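Long-range contacts in NEQ263 (Nanoarchaeum equitans Kin4-M, PDB 5BN3), which probably binds adenine nucleotides as the NeqB subunit of the NeqA-NeqB ATP synthase core complex: residues V65-I70 against T208-L213; L145-N150 against Q386-Y391; Y372-L378 against I404-L410. All coordinates share one frame. Residues are numbered along the deposited sequence.

Contact 1: V65-I70 against T208-L213; sequences VSEDYI and TLAEYL
Residues 65-70 form an irregular loop. It is extended at Val-65 and Ser-66, then bends through Glu-67 to Tyr-69, and Ile-70 N bonds Glu-67 O at 3.3 Å. The bend opens with an ST turn: the CA-to-CB bond of Ser-66 (chi1 p) points away from the helix and OG accepts Asp-68 N at 3.2 Å, a role suited to a short hydroxyl. Opposite runs helical 208-213, with Val-65 CA 6.2 Å from Leu-209 CA and Glu-67 CA 7.4 Å from Leu-213 CA. The loop, leading from strand 62-64 to strand 73-75, thus lies against helix 196-215, which covers strands 156-162 and 185-190 of the P-loop-type nucleotide-binding domain. Tyr-212 (chi1 t) presents a ring face to beta-branched Val-65 (m), whose CB makes a CH-pi contact 4.0 Å from the ring centroid; Ser-66 CA lies 3.6 Å from Tyr-212 CE2. Leu-209 (t, p) places CD1 3.5 Å from Ser-66 O and CD2 3.6 Å from Tyr-69 CB. Leu-213 (m, t) sends CD2 to Glu-67 CG at 3.9 Å and CD1 to Ile-70 CD1 at 4.2 Å, while the Glu-67 carboxylate salt-bridges Arg-219.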
loop_
_atom_site.group_PDB
_atom_site.type_symbol
_atom_site.label_atom_id
_atom_site.label_comp_id
_atom_site.label_asym_id
_atom_site.label_seq_id
_atom_site.Cartn_x
_atom_site.Cartn_y
_atom_site.Cartn_z
ATOM N N VAL B 65 11.083 -46.006 -4.418
ATOM C CA VAL B 65 9.800 -46.049 -5.115
ATOM C C VAL B 65 9.346 -47.482 -5.383
ATOM O O VAL B 65 10.126 -48.320 -5.841
ATOM C CB VAL B 65 9.825 -45.243 -6.434
ATOM C CG1 VAL B 65 9.950 -43.756 -6.145
ATOM C CG2 VAL B 65 10.959 -45.706 -7.333
ATOM N N SER B 66 8.079 -47.749 -5.080
ATOM C CA SER B 66 7.465 -49.053 -5.308
ATOM C C SER B 66 5.967 -48.928 -5.091
ATOM O O SER B 66 5.479 -47.865 -4.705
ATOM C CB SER B 66 8.041 -50.106 -4.358
ATOM O OG SER B 66 7.692 -49.834 -3.012
ATOM N N GLU B 67 5.238 -50.013 -5.328
ATOM C CA GLU B 67 3.800 -50.016 -5.102
ATOM C C GLU B 67 3.473 -50.325 -3.645
ATOM O O GLU B 67 2.308 -50.478 -3.286
ATOM C CB GLU B 67 3.105 -51.018 -6.029
ATOM C CG GLU B 67 3.275 -50.718 -7.508
ATOM C CD GLU B 67 2.185 -51.346 -8.355
ATOM O OE1 GLU B 67 1.175 -51.805 -7.781
ATOM O OE2 GLU B 67 2.332 -51.373 -9.595
ATOM N N ASP B 68 4.510 -50.413 -2.814
ATOM C CA ASP B 68 4.341 -50.684 -1.389
ATOM C C ASP B 68 3.609 -49.555 -0.662
ATOM O O ASP B 68 2.935 -49.791 0.341
ATOM C CB ASP B 68 5.700 -50.937 -0.726
ATOM C CG ASP B 68 6.340 -52.242 -1.169
ATOM O OD1 ASP B 68 5.631 -53.093 -1.747
ATOM O OD2 ASP B 68 7.552 -52.421 -0.925
ATOM N N TYR B 69 3.747 -48.330 -1.168
ATOM C CA TYR B 69 3.102 -47.164 -0.562
ATOM C C TYR B 69 1.583 -47.262 -0.621
ATOM O O TYR B 69 0.881 -46.717 0.231
ATOM C CB TYR B 69 3.557 -45.877 -1.258
ATOM C CG TYR B 69 4.999 -45.520 -1.004
ATOM C CD1 TYR B 69 6.004 -45.995 -1.826
ATOM C CD2 TYR B 69 5.356 -44.704 0.058
ATOM C CE1 TYR B 69 7.318 -45.673 -1.599
ATOM C CE2 TYR B 69 6.673 -44.375 0.294
ATOM C CZ TYR B 69 7.650 -44.863 -0.538
ATOM O OH TYR B 69 8.965 -44.540 -0.311
ATOM N N ILE B 70 1.085 -47.957 -1.638
ATOM C CA ILE B 70 -0.351 -48.104 -1.839
ATOM C C ILE B 70 -0.987 -48.864 -0.675
ATOM O O ILE B 70 -0.604 -49.999 -0.379
ATOM C CB ILE B 70 -0.656 -48.813 -3.175
ATOM C CG1 ILE B 70 0.054 -48.089 -4.323
ATOM C CG2 ILE B 70 -2.154 -48.869 -3.422
ATOM C CD1 ILE B 70 -0.158 -48.722 -5.685
ATOM N N THR B 208 6.636 -37.792 -6.715
ATOM C CA THR B 208 7.669 -38.746 -7.109
ATOM C C THR B 208 7.057 -40.141 -7.211
ATOM O O THR B 208 7.332 -40.880 -8.157
ATOM C CB THR B 208 8.844 -38.758 -6.112
ATOM O OG1 THR B 208 9.496 -37.483 -6.130
ATOM C CG2 THR B 208 9.850 -39.835 -6.483
ATOM N N LEU B 209 6.215 -40.491 -6.244
ATOM C CA LEU B 209 5.490 -41.758 -6.292
ATOM C C LEU B 209 4.516 -41.771 -7.464
ATOM O O LEU B 209 4.384 -42.777 -8.158
ATOM C CB LEU B 209 4.731 -42.001 -4.985
ATOM C CG LEU B 209 3.833 -43.243 -4.997
ATOM C CD1 LEU B 209 4.672 -44.501 -5.134
ATOM C CD2 LEU B 209 2.952 -43.322 -3.759
ATOM N N ALA B 210 3.842 -40.647 -7.684
ATOM C CA ALA B 210 2.857 -40.545 -8.755
ATOM C C ALA B 210 3.483 -40.751 -10.131
ATOM O O ALA B 210 2.913 -41.433 -10.983
ATOM C CB ALA B 210 2.152 -39.206 -8.692
ATOM N N GLU B 211 4.650 -40.150 -10.346
ATOM C CA GLU B 211 5.363 -40.283 -11.615
ATOM C C GLU B 211 5.845 -41.713 -11.832
ATOM O O GLU B 211 5.877 -42.198 -12.962
ATOM C CB GLU B 211 6.553 -39.323 -11.670
ATOM C CG GLU B 211 6.178 -37.862 -11.854
ATOM C CD GLU B 211 7.378 -36.945 -11.742
ATOM O OE1 GLU B 211 8.396 -37.363 -11.145
ATOM O OE2 GLU B 211 7.310 -35.807 -12.252
ATOM N N TYR B 212 6.235 -42.377 -10.748
ATOM C CA TYR B 212 6.650 -43.772 -10.818
ATOM C C TYR B 212 5.473 -44.653 -11.212
ATOM O O TYR B 212 5.572 -45.464 -12.129
ATOM C CB TYR B 212 7.228 -44.230 -9.474
ATOM C CG TYR B 212 7.506 -45.715 -9.408
ATOM C CD1 TYR B 212 8.637 -46.256 -10.002
ATOM C CD2 TYR B 212 6.637 -46.575 -8.750
ATOM C CE1 TYR B 212 8.894 -47.612 -9.947
ATOM C CE2 TYR B 212 6.885 -47.934 -8.691
ATOM C CZ TYR B 212 8.015 -48.444 -9.289
ATOM O OH TYR B 212 8.267 -49.794 -9.231
ATOM N N LEU B 213 4.355 -44.488 -10.514
ATOM C CA LEU B 213 3.162 -45.289 -10.772
ATOM C C LEU B 213 2.588 -45.055 -12.171
ATOM O O LEU B 213 2.204 -46.002 -12.860
ATOM C CB LEU B 213 2.094 -45.008 -9.708
ATOM C CG LEU B 213 2.401 -45.465 -8.279
ATOM C CD1 LEU B 213 1.260 -45.122 -7.331
ATOM C CD2 LEU B 213 2.669 -46.954 -8.260
#

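Contact 2: L145-N150 against Q386-Y391; sequences LQIARN and QDYYEY
Here helix 140-151 of the nucleotide-binding domain meets the loop joining C-terminal helices 367-384 and 394-408, an interdomain contact built on a type I beta turn, Asp-387 to Glu-390. Gln-146 CA lies 6.6 Å from Tyr-388 CA, Asn-150 CA 8.2 Å from Tyr-391 CA. Asp-387 OD1 accepts Tyr-389 N at 2.6 Å, an Asx turn.

Across the interface, Arg-149 (t, t, m) donates from both NH1 (3.0 Å) and NH2 (2.9 Å) to Tyr-388 O. Long Gln-146 (t, t), whose amide can donate and accept, adds weak bonds from NE2 to Asp-387 O (3.2 Å) and Glu-390 O (3.3 Å); its OE1 bonds Tyr-315.

The planar guanidinium suits aromatic neighbours: Arg-149 CZ lies 4.7 Å above the ring centroid of Tyr-388 (chi1 t), a cation-pi contact, while Tyr-389 CD1 covers a guanidinium face.

Water 1 bridges Gln-146 NE2 and Asn-150 ND2 weakly to Glu-390 O; water 2 bridges Arg-149 NH1 weakly to Tyr-389 O. Asn-150 ND2 also bonds Gln-146 O (2.8 Å), and Asn-150 OD1 lies 3.1 Å from Tyr-391 CD2.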
loop_
_atom_site.group_PDB
_atom_site.type_symbol
_atom_site.label_atom_id
_atom_site.label_comp_id
_atom_site.label_asym_id
_atom_site.label_seq_id
_atom_site.Cartn_x
_atom_site.Cartn_y
_atom_site.Cartn_z
ATOM N N LEU B 145 -13.522 -34.629 -2.338
ATOM C CA LEU B 145 -13.863 -36.012 -2.021
ATOM C C LEU B 145 -14.949 -36.555 -2.940
ATOM O O LEU B 145 -14.898 -37.713 -3.352
ATOM C CB LEU B 145 -14.302 -36.132 -0.559
ATOM C CG LEU B 145 -13.182 -36.027 0.476
ATOM C CD1 LEU B 145 -13.734 -36.049 1.891
ATOM C CD2 LEU B 145 -12.212 -37.167 0.273
ATOM N N GLN B 146 -15.934 -35.721 -3.259
ATOM C CA GLN B 146 -17.001 -36.128 -4.170
ATOM C C GLN B 146 -16.448 -36.358 -5.577
ATOM O O GLN B 146 -16.893 -37.259 -6.289
ATOM C CB GLN B 146 -18.133 -35.089 -4.186
ATOM C CG GLN B 146 -19.334 -35.509 -5.030
ATOM C CD GLN B 146 -20.525 -34.580 -4.879
ATOM O OE1 GLN B 146 -20.447 -33.556 -4.203
ATOM N NE2 GLN B 146 -21.639 -34.941 -5.510
ATOM N N ILE B 147 -15.467 -35.549 -5.967
ATOM C CA ILE B 147 -14.795 -35.730 -7.249
ATOM C C ILE B 147 -13.982 -37.023 -7.247
ATOM O O ILE B 147 -14.113 -37.846 -8.153
ATOM C CB ILE B 147 -13.868 -34.538 -7.572
ATOM C CG1 ILE B 147 -14.694 -33.310 -7.968
ATOM C CG2 ILE B 147 -12.909 -34.892 -8.691
ATOM C CD1 ILE B 147 -13.870 -32.039 -8.093
ATOM N N ALA B 148 -13.152 -37.198 -6.222
ATOM C CA ALA B 148 -12.311 -38.386 -6.100
ATOM C C ALA B 148 -13.128 -39.677 -6.093
ATOM O O ALA B 148 -12.708 -40.690 -6.657
ATOM C CB ALA B 148 -11.455 -38.295 -4.851
ATOM N N ARG B 149 -14.292 -39.633 -5.451
ATOM C CA ARG B 149 -15.179 -40.791 -5.360
ATOM C C ARG B 149 -15.618 -41.289 -6.737
ATOM O O ARG B 149 -15.817 -42.487 -6.936
ATOM C CB ARG B 149 -16.413 -40.440 -4.517
ATOM C CG ARG B 149 -17.297 -41.630 -4.156
ATOM C CD ARG B 149 -18.703 -41.185 -3.783
ATOM N NE ARG B 149 -18.700 -40.088 -2.817
ATOM C CZ ARG B 149 -19.614 -39.123 -2.781
ATOM N NH1 ARG B 149 -20.609 -39.117 -3.657
ATOM N NH2 ARG B 149 -19.531 -38.162 -1.874
ATOM N N ASN B 150 -15.749 -40.370 -7.691
ATOM C CA ASN B 150 -16.328 -40.706 -8.992
ATOM C C ASN B 150 -15.345 -40.853 -10.160
ATOM O O ASN B 150 -15.642 -41.548 -11.132
ATOM C CB ASN B 150 -17.438 -39.712 -9.351
ATOM C CG ASN B 150 -18.636 -39.818 -8.425
ATOM O OD1 ASN B 150 -19.343 -40.827 -8.422
ATOM N ND2 ASN B 150 -18.876 -38.772 -7.643
ATOM N N GLN B 386 -26.885 -29.600 -5.635
ATOM C CA GLN B 386 -26.811 -31.041 -5.840
ATOM C C GLN B 386 -26.279 -31.697 -4.569
ATOM O O GLN B 386 -25.401 -31.144 -3.908
ATOM C CB GLN B 386 -25.891 -31.342 -7.028
ATOM C CG GLN B 386 -25.569 -32.810 -7.243
ATOM C CD GLN B 386 -24.613 -33.031 -8.397
ATOM O OE1 GLN B 386 -24.464 -32.174 -9.272
ATOM N NE2 GLN B 386 -23.956 -34.183 -8.406
ATOM N N ASP B 387 -26.805 -32.868 -4.223
ATOM C CA ASP B 387 -26.388 -33.540 -2.993
ATOM C C ASP B 387 -24.954 -34.069 -3.067
ATOM O O ASP B 387 -24.461 -34.426 -4.140
ATOM C CB ASP B 387 -27.346 -34.680 -2.641
ATOM C CG ASP B 387 -27.105 -35.233 -1.250
ATOM O OD1 ASP B 387 -26.294 -36.175 -1.112
ATOM O OD2 ASP B 387 -27.716 -34.720 -0.289
ATOM N N TYR B 388 -24.297 -34.112 -1.912
ATOM C CA TYR B 388 -22.935 -34.623 -1.785
ATOM C C TYR B 388 -22.831 -36.085 -2.221
ATOM O O TYR B 388 -21.769 -36.543 -2.649
ATOM C CB TYR B 388 -22.478 -34.453 -0.333
ATOM C CG TYR B 388 -21.134 -35.056 0.004
ATOM C CD1 TYR B 388 -19.987 -34.674 -0.673
ATOM C CD2 TYR B 388 -21.009 -35.981 1.029
ATOM C CE1 TYR B 388 -18.756 -35.217 -0.353
ATOM C CE2 TYR B 388 -19.783 -36.526 1.356
ATOM C CZ TYR B 388 -18.661 -36.140 0.662
ATOM O OH TYR B 388 -17.437 -36.680 0.980
ATOM N N TYR B 389 -23.939 -36.812 -2.119
ATOM C CA TYR B 389 -23.958 -38.225 -2.487
ATOM C C TYR B 389 -24.706 -38.480 -3.790
ATOM O O TYR B 389 -25.029 -39.622 -4.117
ATOM C CB TYR B 389 -24.561 -39.059 -1.355
ATOM C CG TYR B 389 -23.726 -39.043 -0.102
ATOM C CD1 TYR B 389 -22.460 -39.603 -0.090
ATOM C CD2 TYR B 389 -24.201 -38.470 1.067
ATOM C CE1 TYR B 389 -21.690 -39.590 1.046
ATOM C CE2 TYR B 389 -23.437 -38.456 2.215
ATOM C CZ TYR B 389 -22.182 -39.019 2.196
ATOM O OH TYR B 389 -21.409 -39.011 3.332
ATOM N N GLU B 390 -24.972 -37.414 -4.536
ATOM C CA GLU B 390 -25.708 -37.525 -5.790
ATOM C C GLU B 390 -24.772 -37.548 -6.993
ATOM O O GLU B 390 -23.867 -36.716 -7.103
ATOM C CB GLU B 390 -26.702 -36.368 -5.930
ATOM C CG GLU B 390 -27.477 -36.372 -7.239
ATOM C CD GLU B 390 -28.528 -35.280 -7.304
ATOM O OE1 GLU B 390 -28.603 -34.463 -6.360
ATOM O OE2 GLU B 390 -29.281 -35.237 -8.300
ATOM N N TYR B 391 -24.992 -38.508 -7.888
ATOM C CA TYR B 391 -24.252 -38.583 -9.142
ATOM C C TYR B 391 -25.195 -38.303 -10.305
ATOM O O TYR B 391 -26.218 -38.973 -10.460
ATOM C CB TYR B 391 -23.615 -39.968 -9.318
ATOM C CG TYR B 391 -22.765 -40.092 -10.564
ATOM C CD1 TYR B 391 -23.338 -40.368 -11.801
ATOM C CD2 TYR B 391 -21.390 -39.937 -10.503
ATOM C CE1 TYR B 391 -22.563 -40.476 -12.938
ATOM C CE2 TYR B 391 -20.607 -40.047 -11.633
ATOM C CZ TYR B 391 -21.198 -40.314 -12.846
ATOM O OH TYR B 391 -20.413 -40.421 -13.971
HETATM O O HOH W 1 -21.656 -38.070 -6.526
HETATM O O HOH W 2 -22.318 -40.551 -5.628
#

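Contact 3: Y372-L378 against I404-L410; sequences YLKFAEL and ILSQSGL
Helical residues 372-378 cross helix 404-408 at 142°, roughly antiparallel, with axes 8.8 Å apart at closest approach; Leu-378 CA sits 6.4 Å from Ile-404 CA and Phe-375 CA 5.4 Å from Ser-408 CA. The pair is a helical hairpin of the C-terminal domain. Ile-404 (m, t) begins the second segment, its CG2 3.5 Å from both Phe-375 CD1 and Leu-378 CB. Leu-405 points its CA-CB bond away, yet its CD2 reaches Phe-375 CE1 at 3.6 Å; the broad Phe-375 ring, at chi1 t, meets Ile-404, Leu-405 and Leu-410 together. Gln-407 CB lies 3.7 Å from Leu-378 CD1, and Gln-407 O accepts a very short 2.4 Å hydrogen bond from NZ of the extended, all-trans Lys-374. Small Ser-408 (chi1 m) permits the close approach: its OG bonds Ile-404 O at 2.9 Å and lies 3.2 Å from Phe-375 CA. Gly-409 then breaks the helix at phi 102°, where a CB would jam against the preceding carbonyl. Leu-410 (m, t) directs its CA-to-CB bond toward 372-378, with CD2 4.0 Å over the Tyr-372 ring centroid, a CH-pi contact, and CD1 3.7 Å from Tyr-372 CD1. Burial of apolar surface therefore dominates, and exposed Lys-374 adds one hydrogen bond.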
loop_
_atom_site.group_PDB
_atom_site.type_symbol
_atom_site.label_atom_id
_atom_site.label_comp_id
_atom_site.label_asym_id
_atom_site.label_seq_id
_atom_site.Cartn_x
_atom_site.Cartn_y
_atom_site.Cartn_z
ATOM N N TYR B 372 -33.982 -14.347 -18.697
ATOM C CA TYR B 372 -32.618 -14.634 -18.272
ATOM C C TYR B 372 -32.496 -14.555 -16.755
ATOM O O TYR B 372 -31.767 -15.336 -16.142
ATOM C CB TYR B 372 -31.636 -13.667 -18.938
ATOM C CG TYR B 372 -31.386 -13.973 -20.393
ATOM C CD1 TYR B 372 -30.641 -15.080 -20.765
ATOM C CD2 TYR B 372 -31.888 -13.156 -21.394
ATOM C CE1 TYR B 372 -30.407 -15.370 -22.090
ATOM C CE2 TYR B 372 -31.659 -13.437 -22.726
ATOM C CZ TYR B 372 -30.915 -14.546 -23.066
ATOM O OH TYR B 372 -30.678 -14.838 -24.389
ATOM N N LEU B 373 -33.218 -13.610 -16.159
ATOM C CA LEU B 373 -33.240 -13.441 -14.709
ATOM C C LEU B 373 -33.726 -14.706 -14.005
ATOM O O LEU B 373 -33.155 -15.133 -13.000
ATOM C CB LEU B 373 -34.134 -12.260 -14.330
ATOM C CG LEU B 373 -34.258 -11.961 -12.837
ATOM C CD1 LEU B 373 -32.882 -11.783 -12.237
ATOM C CD2 LEU B 373 -35.097 -10.721 -12.597
ATOM N N LYS B 374 -34.786 -15.297 -14.545
ATOM C CA LYS B 374 -35.345 -16.526 -13.995
ATOM C C LYS B 374 -34.410 -17.708 -14.237
ATOM O O LYS B 374 -34.286 -18.593 -13.390
ATOM C CB LYS B 374 -36.712 -16.807 -14.621
ATOM C CG LYS B 374 -37.444 -17.992 -14.018
ATOM C CD LYS B 374 -38.662 -18.354 -14.851
ATOM C CE LYS B 374 -39.567 -19.332 -14.122
ATOM N NZ LYS B 374 -40.745 -19.715 -14.953
ATOM N N PHE B 375 -33.761 -17.716 -15.399
ATOM C CA PHE B 375 -32.829 -18.777 -15.766
ATOM C C PHE B 375 -31.697 -18.885 -14.752
ATOM O O PHE B 375 -31.367 -19.975 -14.289
ATOM C CB PHE B 375 -32.263 -18.522 -17.165
ATOM C CG PHE B 375 -31.281 -19.564 -17.625
ATOM C CD1 PHE B 375 -31.724 -20.772 -18.140
ATOM C CD2 PHE B 375 -29.915 -19.329 -17.554
ATOM C CE1 PHE B 375 -30.822 -21.734 -18.567
ATOM C CE2 PHE B 375 -29.010 -20.287 -17.979
ATOM C CZ PHE B 375 -29.464 -21.491 -18.488
ATOM N N ALA B 376 -31.111 -17.743 -14.408
ATOM C CA ALA B 376 -30.017 -17.702 -13.447
ATOM C C ALA B 376 -30.461 -18.177 -12.068
ATOM O O ALA B 376 -29.693 -18.818 -11.351
ATOM C CB ALA B 376 -29.439 -16.301 -13.367
ATOM N N GLU B 377 -31.696 -17.853 -11.696
ATOM C CA GLU B 377 -32.248 -18.293 -10.419
ATOM C C GLU B 377 -32.393 -19.813 -10.389
ATOM O O GLU B 377 -32.041 -20.461 -9.403
ATOM C CB GLU B 377 -33.608 -17.635 -10.165
ATOM C CG GLU B 377 -34.242 -18.031 -8.839
ATOM C CD GLU B 377 -35.730 -17.735 -8.782
ATOM O OE1 GLU B 377 -36.196 -16.851 -9.533
ATOM O OE2 GLU B 377 -36.435 -18.391 -7.986
ATOM N N LEU B 378 -32.909 -20.373 -11.479
ATOM C CA LEU B 378 -33.141 -21.814 -11.577
ATOM C C LEU B 378 -31.846 -22.612 -11.749
ATOM O O LEU B 378 -31.748 -23.747 -11.283
ATOM C CB LEU B 378 -34.104 -22.122 -12.726
ATOM C CG LEU B 378 -35.542 -21.607 -12.620
ATOM C CD1 LEU B 378 -36.266 -21.772 -13.944
ATOM C CD2 LEU B 378 -36.285 -22.345 -11.528
ATOM N N ILE B 404 -34.965 -26.199 -17.457
ATOM C CA ILE B 404 -34.828 -24.821 -16.988
ATOM C C ILE B 404 -35.089 -23.818 -18.113
ATOM O O ILE B 404 -35.741 -22.793 -17.904
ATOM C CB ILE B 404 -33.427 -24.574 -16.381
ATOM C CG1 ILE B 404 -33.218 -25.453 -15.145
ATOM C CG2 ILE B 404 -33.251 -23.119 -16.004
ATOM C CD1 ILE B 404 -31.814 -25.378 -14.570
ATOM N N LEU B 405 -34.579 -24.121 -19.304
ATOM C CA LEU B 405 -34.779 -23.270 -20.475
ATOM C C LEU B 405 -36.263 -23.089 -20.796
ATOM O O LEU B 405 -36.698 -21.998 -21.161
ATOM C CB LEU B 405 -34.032 -23.840 -21.685
ATOM C CG LEU B 405 -32.519 -23.608 -21.707
ATOM C CD1 LEU B 405 -31.852 -24.361 -22.848
ATOM C CD2 LEU B 405 -32.228 -22.124 -21.818
ATOM N N SER B 406 -37.033 -24.161 -20.640
ATOM C CA SER B 406 -38.472 -24.117 -20.868
ATOM C C SER B 406 -39.185 -23.305 -19.790
ATOM O O SER B 406 -40.020 -22.454 -20.101
ATOM C CB SER B 406 -39.042 -25.535 -20.922
ATOM O OG SER B 406 -38.427 -26.287 -21.953
ATOM N N GLN B 407 -38.853 -23.572 -18.527
ATOM C CA GLN B 407 -39.435 -22.844 -17.401
ATOM C C GLN B 407 -39.166 -21.346 -17.499
ATOM O O GLN B 407 -39.987 -20.532 -17.080
ATOM C CB GLN B 407 -38.876 -23.363 -16.069
ATOM C CG GLN B 407 -39.225 -24.803 -15.731
ATOM C CD GLN B 407 -38.872 -25.164 -14.296
ATOM O OE1 GLN B 407 -39.313 -24.508 -13.351
ATOM N NE2 GLN B 407 -38.069 -26.210 -14.129
ATOM N N SER B 408 -38.013 -20.992 -18.056
ATOM C CA SER B 408 -37.592 -19.598 -18.126
ATOM C C SER B 408 -38.237 -18.832 -19.277
ATOM O O SER B 408 -38.390 -17.613 -19.207
ATOM C CB SER B 408 -36.069 -19.510 -18.230
ATOM O OG SER B 408 -35.458 -20.072 -17.082
ATOM N N GLY B 409 -38.614 -19.544 -20.334
ATOM C CA GLY B 409 -39.203 -18.905 -21.498
ATOM C C GLY B 409 -38.205 -18.770 -22.631
ATOM O O GLY B 409 -38.564 -18.395 -23.748
ATOM N N LEU B 410 -36.945 -19.069 -22.331
ATOM C CA LEU B 410 -35.891 -19.090 -23.337
ATOM C C LEU B 410 -36.073 -20.316 -24.229
ATOM O O LEU B 410 -36.755 -21.266 -23.844
ATOM C CB LEU B 410 -34.517 -19.129 -22.660
ATOM C CG LEU B 410 -34.137 -17.941 -21.772
ATOM C CD1 LEU B 410 -32.751 -18.121 -21.164
ATOM C CD2 LEU B 410 -34.197 -16.659 -22.574
#

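How the contacts relate
Contact 1, on helix 196-215, and contact 2, on helix 140-151, both involve the nucleotide-binding domain, their centres 26 Å apart; the first helix packs on strand 156-162 and the second on strand 220-226, parallel neighbours in one sheet. Contacts 2 and 3 are also 26 Å apart between centres, with nearest atoms about 9 Å away: the loop of contact 2 links the two helices paired in contact 3. The centres of contacts 1 and 3 lie 49 Å apart, on opposite sides of the chain's centre. Along the sequence, contact 2 interleaves with both others, whereas contact 1 closes before contact 3 opens. Contact 2 joins the nucleotide-binding domain, which supplies the helix of contact 1, to the helical C-terminal domain of contact 3.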